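Local coordinates for protein glycine betaine/carnitine/choline ABC transporter (Staphylococcus aureus subsp. aureus Mu50, PDB 3O66) that probably binds glycine betaine, carnitine or choline as the substrate-binding component of an ABC-type osmoprotectant uptake system, at residues A93-F98 against F106-G111. Numbering follows the deposited sequence.
Sequences ATQQGF and FFDSYG
The ring of Phe-106 meets Thr-94 over its face and Phe-98 at its edge, an example of one aromatic ring packing through both surfaces. Thr-94 CG2 stands 3.7 Å from the Phe-106 ring centroid and only 13° off the normal, a CH-pi contact; the other branch, OG1, is hydrogen-bonded to Ala-90 O. Toward Phe-98 the Phe-106 ring presents its edge: CD1 sits over the centre of the Phe-98 face in a T-shaped pair, planes at 74° and centroids 5.0 Å apart. A chi1 of -165° carries Phe-106 CG away from its backbone N, placing the ring between these two partners. Alongside this apolar cluster, Gln-95, extended beyond CG, brings its amide to the start of the loop, nearly coplanar with the Asp-108 carboxylate. Gln-95 NE2 donates to the anti lone pair of Asp-108 OD1 at 2.9 Å, the oxygen lying close to the amide plane, while weak bonds run to Phe-106 O and to Phe-107 O, which also bonds Ser-223 OG. A water bridges Gln-95 O and Phe-106 N. The contact thus packs helix 87-102 on edge strand 104-106 and the following loop, in one sheet of the two-sheet substrate-binding fold; helix 71-76 touches Thr-94, Phe-98 and Phe-106, and strand 222-227 runs antiparallel beside strand 104-106.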
ATOM      1  N   ALA A  93      -7.861 -15.585  -3.540  1.00 27.95           N
ATOM      2  CA  ALA A  93      -9.270 -15.282  -3.231  1.00 27.19           C
ATOM      3  C   ALA A  93      -9.668 -13.910  -3.784  1.00 26.05           C
ATOM      4  O   ALA A  93     -10.759 -13.747  -4.292  1.00 26.35           O
ATOM      5  CB  ALA A  93      -9.525 -15.327  -1.723  1.00 26.85           C
ATOM      6  N   THR A  94      -8.784 -12.923  -3.670  1.00 24.90           N
ATOM      7  CA  THR A  94      -9.063 -11.591  -4.213  1.00 24.34           C
ATOM      8  C   THR A  94      -9.189 -11.590  -5.749  1.00 24.38           C
ATOM      9  O   THR A  94     -10.098 -10.971  -6.322  1.00 24.77           O
ATOM     10  CB  THR A  94      -8.001 -10.560  -3.732  1.00 22.91           C
ATOM     11  OG1 THR A  94      -7.908 -10.639  -2.310  1.00 23.52           O
ATOM     12  CG2 THR A  94      -8.419  -9.132  -4.106  1.00 23.36           C
ATOM     13  N   GLN A  95      -8.271 -12.259  -6.422  1.00 24.77           N
ATOM     14  CA  GLN A  95      -8.281 -12.257  -7.885  1.00 24.83           C
ATOM     15  C   GLN A  95      -9.493 -13.013  -8.454  1.00 25.24           C
ATOM     16  O   GLN A  95     -10.115 -12.552  -9.412  1.00 25.19           O
ATOM     17  CB  GLN A  95      -6.956 -12.826  -8.419  1.00 25.45           C
ATOM     18  CG  GLN A  95      -5.795 -11.897  -8.129  1.00 25.50           C
ATOM     19  CD  GLN A  95      -4.432 -12.479  -8.430  1.00 27.49           C
ATOM     20  OE1 GLN A  95      -4.233 -13.700  -8.389  1.00 27.52           O
ATOM     21  NE2 GLN A  95      -3.469 -11.594  -8.715  1.00 27.17           N
ATOM     22  N   GLN A  96      -9.834 -14.133  -7.822  1.00 25.80           N
ATOM     23  CA  GLN A  96     -10.969 -14.978  -8.240  1.00 27.26           C
ATOM     24  C   GLN A  96     -12.270 -14.170  -8.045  1.00 26.48           C
ATOM     25  O   GLN A  96     -13.102 -14.091  -8.936  1.00 25.78           O
ATOM     26  CB  GLN A  96     -11.001 -16.284  -7.414  1.00 29.16           C
ATOM     27  CG  GLN A  96      -9.940 -17.328  -7.814  1.00 33.76           C
ATOM     28  CD  GLN A  96      -9.951 -18.599  -6.928  1.00 42.70           C
ATOM     29  OE1 GLN A  96     -10.454 -18.588  -5.785  1.00 46.42           O
ATOM     30  NE2 GLN A  96      -9.375 -19.696  -7.450  1.00 45.35           N
ATOM     31  N   GLY A  97     -12.388 -13.520  -6.889  1.00 25.65           N
ATOM     32  CA  GLY A  97     -13.539 -12.689  -6.561  1.00 25.45           C
ATOM     33  C   GLY A  97     -13.753 -11.521  -7.516  1.00 24.96           C
ATOM     34  O   GLY A  97     -14.876 -11.295  -7.971  1.00 25.81           O
ATOM     35  N   PHE A  98     -12.692 -10.772  -7.830  1.00 23.81           N
ATOM     36  CA  PHE A  98     -12.826  -9.650  -8.784  1.00 23.51           C
ATOM     37  C   PHE A  98     -13.258 -10.107 -10.177  1.00 23.91           C
ATOM     38  O   PHE A  98     -14.061  -9.460 -10.834  1.00 22.78           O
ATOM     39  CB  PHE A  98     -11.554  -8.809  -8.834  1.00 22.02           C
ATOM     40  CG  PHE A  98     -11.559  -7.685  -7.818  1.00 23.11           C
ATOM     41  CD1 PHE A  98     -11.588  -7.965  -6.459  1.00 25.42           C
ATOM     42  CD2 PHE A  98     -11.550  -6.366  -8.231  1.00 25.82           C
ATOM     43  CE1 PHE A  98     -11.623  -6.946  -5.506  1.00 26.07           C
ATOM     44  CE2 PHE A  98     -11.561  -5.334  -7.312  1.00 26.03           C
ATOM     45  CZ  PHE A  98     -11.617  -5.624  -5.929  1.00 28.59           C
ATOM     46  N   PHE A 106      -7.770  -8.163 -10.943  1.00 21.98           N
ATOM     47  CA  PHE A 106      -6.964  -7.628  -9.838  1.00 22.38           C
ATOM     48  C   PHE A 106      -5.564  -8.188 -10.109  1.00 22.89           C
ATOM     49  O   PHE A 106      -5.359  -9.387  -9.966  1.00 24.01           O
ATOM     50  CB  PHE A 106      -7.559  -8.094  -8.478  1.00 22.40           C
ATOM     51  CG  PHE A 106      -7.049  -7.341  -7.270  1.00 22.18           C
ATOM     52  CD1 PHE A 106      -7.902  -6.492  -6.557  1.00 23.29           C
ATOM     53  CD2 PHE A 106      -5.734  -7.515  -6.819  1.00 22.20           C
ATOM     54  CE1 PHE A 106      -7.452  -5.796  -5.423  1.00 24.19           C
ATOM     55  CE2 PHE A 106      -5.276  -6.851  -5.677  1.00 21.86           C
ATOM     56  CZ  PHE A 106      -6.146  -5.982  -4.982  1.00 24.11           C
ATOM     57  N   PHE A 107      -4.616  -7.327 -10.523  1.00 22.44           N
ATOM     58  CA  PHE A 107      -3.294  -7.802 -10.999  1.00 22.10           C
ATOM     59  C   PHE A 107      -2.463  -8.393  -9.881  1.00 22.13           C
ATOM     60  O   PHE A 107      -2.744  -8.175  -8.686  1.00 22.34           O
ATOM     61  CB  PHE A 107      -2.523  -6.685 -11.712  1.00 22.40           C
ATOM     62  CG  PHE A 107      -3.050  -6.390 -13.096  1.00 21.82           C
ATOM     63  CD1 PHE A 107      -2.401  -6.910 -14.223  1.00 22.52           C
ATOM     64  CD2 PHE A 107      -4.210  -5.634 -13.264  1.00 22.41           C
ATOM     65  CE1 PHE A 107      -2.888  -6.659 -15.505  1.00 23.33           C
ATOM     66  CE2 PHE A 107      -4.721  -5.376 -14.543  1.00 22.54           C
ATOM     67  CZ  PHE A 107      -4.058  -5.879 -15.659  1.00 24.13           C
ATOM     68  N   ASP A 108      -1.479  -9.199 -10.266  1.00 23.23           N
ATOM     69  CA  ASP A 108      -0.414  -9.585  -9.336  1.00 24.19           C
ATOM     70  C   ASP A 108       0.197  -8.303  -8.748  1.00 23.44           C
ATOM     71  O   ASP A 108       0.176  -7.266  -9.383  1.00 22.69           O
ATOM     72  CB  ASP A 108       0.663 -10.407 -10.029  1.00 24.79           C
ATOM     73  CG  ASP A 108       0.218 -11.846 -10.331  1.00 28.30           C
ATOM     74  OD1 ASP A 108      -0.847 -12.297  -9.859  1.00 28.43           O
ATOM     75  OD2 ASP A 108       0.960 -12.532 -11.054  1.00 31.85           O
ATOM     76  N   SER A 109       0.735  -8.392  -7.535  1.00 23.36           N
ATOM     77  CA  SER A 109       1.194  -7.212  -6.831  1.00 22.32           C
ATOM     78  C   SER A 109       2.337  -6.473  -7.474  1.00 21.87           C
ATOM     79  O   SER A 109       3.239  -7.076  -8.109  1.00 22.73           O
ATOM     80  CB  SER A 109       1.548  -7.559  -5.373  1.00 22.92           C
ATOM     81  OG  SER A 109       2.046  -6.417  -4.667  1.00 22.09           O
ATOM     82  N   TYR A 110       2.291  -5.160  -7.330  1.00 21.26           N
ATOM     83  CA  TYR A 110       3.456  -4.309  -7.629  1.00 20.48           C
ATOM     84  C   TYR A 110       4.752  -4.770  -6.927  1.00 21.71           C
ATOM     85  O   TYR A 110       5.854  -4.505  -7.415  1.00 21.25           O
ATOM     86  CB  TYR A 110       3.163  -2.882  -7.212  1.00 20.55           C
ATOM     87  CG  TYR A 110       2.150  -2.197  -8.092  1.00 19.07           C
ATOM     88  CD1 TYR A 110       2.375  -2.062  -9.463  1.00 21.16           C
ATOM     89  CD2 TYR A 110       0.978  -1.662  -7.540  1.00 19.45           C
ATOM     90  CE1 TYR A 110       1.458  -1.421 -10.263  1.00 20.66           C
ATOM     91  CE2 TYR A 110       0.028  -1.023  -8.321  1.00 19.85           C
ATOM     92  CZ  TYR A 110       0.276  -0.909  -9.683  1.00 21.41           C
ATOM     93  OH  TYR A 110      -0.636  -0.270 -10.458  1.00 21.55           O
ATOM     94  N   GLY A 111       4.597  -5.404  -5.762  1.00 20.74           N
ATOM     95  CA  GLY A 111       5.737  -5.943  -5.011  1.00 21.41           C
ATOM     96  C   GLY A 111       5.838  -5.368  -3.608  1.00 21.59           C
ATOM     97  O   GLY A 111       6.711  -5.758  -2.830  1.00 22.14           O
TER
HETATM   98  O   HOH W   1      -9.173 -10.651 -10.967  1.00 22.93           O